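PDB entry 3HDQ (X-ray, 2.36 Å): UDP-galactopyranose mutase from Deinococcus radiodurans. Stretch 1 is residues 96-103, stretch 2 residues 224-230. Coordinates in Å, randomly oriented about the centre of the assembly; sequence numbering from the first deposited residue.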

# COMPACT_ATOMS: atom_id res chain seq x y z
N GLU A 96 20.69 -12.44 -5.97
CA GLU A 96 21.04 -12.36 -4.55
C GLU A 96 20.75 -10.98 -3.93
O GLU A 96 20.27 -10.89 -2.81
CB GLU A 96 22.48 -12.83 -4.31
CG GLU A 96 22.65 -14.32 -4.65
CD GLU A 96 23.96 -14.93 -4.18
OE1 GLU A 96 24.98 -14.21 -4.12
OE2 GLU A 96 23.96 -16.14 -3.87
N TYR A 97 21.02 -9.92 -4.68
CA TYR A 97 20.72 -8.58 -4.20
C TYR A 97 19.25 -8.45 -3.81
O TYR A 97 18.92 -8.08 -2.68
CB TYR A 97 21.08 -7.55 -5.26
CG TYR A 97 20.59 -6.18 -4.92
CD1 TYR A 97 21.26 -5.39 -4.01
CD2 TYR A 97 19.42 -5.69 -5.50
CE1 TYR A 97 20.80 -4.15 -3.68
CE2 TYR A 97 18.96 -4.45 -5.18
CZ TYR A 97 19.65 -3.67 -4.26
OH TYR A 97 19.17 -2.42 -3.93
N LEU A 98 18.37 -8.80 -4.74
CA LEU A 98 16.93 -8.76 -4.49
C LEU A 98 16.50 -9.67 -3.34
O LEU A 98 15.51 -9.40 -2.66
CB LEU A 98 16.18 -9.14 -5.77
CG LEU A 98 15.52 -8.02 -6.56
CD1 LEU A 98 16.10 -6.65 -6.25
CD2 LEU A 98 15.57 -8.32 -8.05
N SER A 99 17.25 -10.75 -3.12
CA SER A 99 16.93 -11.71 -2.07
C SER A 99 17.09 -11.09 -0.69
O SER A 99 16.56 -11.60 0.30
CB SER A 99 17.82 -12.96 -2.18
OG SER A 99 17.37 -13.80 -3.24
N ARG A 100 17.83 -9.98 -0.63
CA ARG A 100 17.94 -9.23 0.62
C ARG A 100 16.58 -8.63 1.03
O ARG A 100 16.37 -8.32 2.19
CB ARG A 100 18.99 -8.10 0.51
CG ARG A 100 20.37 -8.53 -0.02
CD ARG A 100 21.30 -7.31 -0.08
NE ARG A 100 21.22 -6.54 1.16
CZ ARG A 100 21.30 -5.22 1.26
NH1 ARG A 100 21.47 -4.47 0.17
NH2 ARG A 100 21.20 -4.63 2.44
N PHE A 101 15.66 -8.49 0.07
CA PHE A 101 14.43 -7.75 0.31
C PHE A 101 13.13 -8.55 0.16
O PHE A 101 12.04 -8.01 0.32
CB PHE A 101 14.40 -6.51 -0.59
CG PHE A 101 15.68 -5.72 -0.56
CD1 PHE A 101 16.61 -5.84 -1.58
CD2 PHE A 101 15.98 -4.91 0.52
CE1 PHE A 101 17.81 -5.14 -1.54
CE2 PHE A 101 17.17 -4.20 0.58
CZ PHE A 101 18.09 -4.31 -0.45
N THR A 102 13.25 -9.84 -0.11
CA THR A 102 12.07 -10.67 -0.28
C THR A 102 12.44 -12.14 -0.31
O THR A 102 13.55 -12.50 -0.67
CB THR A 102 11.36 -10.32 -1.60
OG1 THR A 102 10.10 -11.01 -1.67
CG2 THR A 102 12.22 -10.73 -2.80
N GLU A 103 11.51 -13.00 0.06
CA GLU A 103 11.67 -14.41 -0.21
C GLU A 103 11.03 -14.67 -1.56
O GLU A 103 10.49 -13.74 -2.18
CB GLU A 103 10.98 -15.25 0.86
CG GLU A 103 11.66 -15.23 2.20
CD GLU A 103 10.68 -15.55 3.32
OE1 GLU A 103 9.81 -14.70 3.61
OE2 GLU A 103 10.77 -16.66 3.89
N ARG A 224 5.67 -5.18 -1.40
CA ARG A 224 6.33 -5.58 -0.17
C ARG A 224 7.86 -5.52 -0.29
O ARG A 224 8.54 -5.02 0.60
CB ARG A 224 5.87 -6.97 0.26
CG ARG A 224 4.41 -6.99 0.71
CD ARG A 224 4.28 -6.48 2.12
NE ARG A 224 5.07 -7.32 3.02
CZ ARG A 224 4.65 -8.49 3.51
NH1 ARG A 224 3.43 -8.94 3.21
NH2 ARG A 224 5.44 -9.20 4.30
N MET A 225 8.39 -6.03 -1.40
CA MET A 225 9.84 -6.02 -1.65
C MET A 225 10.36 -4.58 -1.73
O MET A 225 11.33 -4.22 -1.06
CB MET A 225 10.16 -6.78 -2.95
CG MET A 225 11.64 -6.77 -3.33
SD MET A 225 11.92 -7.33 -5.02
CE MET A 225 11.44 -5.85 -5.92
N PHE A 226 9.70 -3.76 -2.55
CA PHE A 226 10.03 -2.35 -2.64
C PHE A 226 9.99 -1.64 -1.29
O PHE A 226 10.88 -0.86 -0.99
CB PHE A 226 9.15 -1.65 -3.68
CG PHE A 226 9.64 -1.82 -5.09
CD1 PHE A 226 9.07 -2.75 -5.93
CD2 PHE A 226 10.71 -1.07 -5.56
CE1 PHE A 226 9.54 -2.92 -7.23
CE2 PHE A 226 11.17 -1.23 -6.86
CZ PHE A 226 10.59 -2.16 -7.70
N GLN A 227 8.97 -1.91 -0.48
CA GLN A 227 8.88 -1.27 0.83
C GLN A 227 10.12 -1.54 1.67
O GLN A 227 10.65 -0.63 2.29
CB GLN A 227 7.58 -1.68 1.56
CG GLN A 227 6.35 -0.94 1.02
CD GLN A 227 5.01 -1.52 1.48
OE1 GLN A 227 4.95 -2.52 2.19
NE2 GLN A 227 3.92 -0.87 1.05
N ASN A 228 10.58 -2.79 1.68
CA ASN A 228 11.84 -3.14 2.35
C ASN A 228 13.05 -2.38 1.78
O ASN A 228 13.93 -1.95 2.52
CB ASN A 228 12.10 -4.66 2.29
CG ASN A 228 11.07 -5.48 3.09
OD1 ASN A 228 10.48 -5.00 4.07
ND2 ASN A 228 10.85 -6.72 2.66
N MET A 229 13.08 -2.21 0.46
CA MET A 229 14.18 -1.50 -0.21
C MET A 229 14.28 -0.02 0.19
O MET A 229 15.36 0.56 0.25
CB MET A 229 14.03 -1.61 -1.73
CG MET A 229 15.11 -2.40 -2.43
SD MET A 229 14.75 -2.62 -4.20
CE MET A 229 13.57 -3.93 -4.05
N LEU A 230 13.13 0.59 0.46
CA LEU A 230 13.08 2.01 0.75
C LEU A 230 12.91 2.28 2.25
O LEU A 230 12.56 3.39 2.65
CB LEU A 230 11.93 2.67 -0.03
CG LEU A 230 11.92 2.45 -1.55
CD1 LEU A 230 10.72 3.16 -2.18
CD2 LEU A 230 13.20 2.95 -2.15

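Packing of residues 96-103 against the helix of residues 224-229 in UDP-galactopyranose mutase. The contact is small, burying 330 Å² over both sides, and it centres on one bump: F101, which follows the helical residues of its stretch and points its CA-to-CB bond toward the second helix. Its CA lies 5.3 Å from the CA of M225, the closest pair of CA atoms across the two stretches. The hollow that receives F101 is lined by M225, N228 and M229, residues spaced three and four apart and so brought to neighbouring positions by the helical turn.

M229 closes the hollow over one face of the F101 ring. Its CG stands 3.7 Å from the ring centroid and only 5° off the normal, a CH-pi contact with the methylene almost directly above the ring centre; the nearest ring atom, F101 CD1, is 3.8 Å from M229 CG. The sulfur is set farther out, with M229 SD 4.9 Å from the F101 ring centroid and 23° off the normal, so the methylene rather than the sulfur makes the closer approach to the ring. The chi1 of M229, -114°, lies between the usual wells.

M225 fills the space at the root of F101. With chi1 t, M225 CG lies 3.9 Å from F101 CB, while T102 CB lies 4.0 Å from the same M225 CG, so this methylene touches two successive residues. Farther out, with chi2 also t, M225 SD meets L98 CG at 4.0 Å. L98 leaves its backbone sideways, but its end comes nearer the second helix; its CD1 also reaches M229 CE, at 4.3 Å. The two methionines thus both meet L98 as well as F101. Y97 adds a lighter touch, its OH 4.3 Å from M229 CG.

Polar contact converges on one atom, the carbonyl oxygen of F101. N228 ND2 donates a hydrogen bond to F101 O at 2.9 Å with a nearly straight angle of 169°, and M225 CA approaches the same F101 O at 3.6 Å in a CA-H...O contact, 157° at the hydrogen. The carbonyl therefore docks against the helix beside the apolar packing. N228 also packs through its own CB, 4.1 Å from F101 CB. On the next residue, T102 OG1 donates to E103 O at 2.8 Å within its own stretch; the closest approach of T102 to M225 is the CB to CG contact given above. F226, Q227 and L230 point away and take no part.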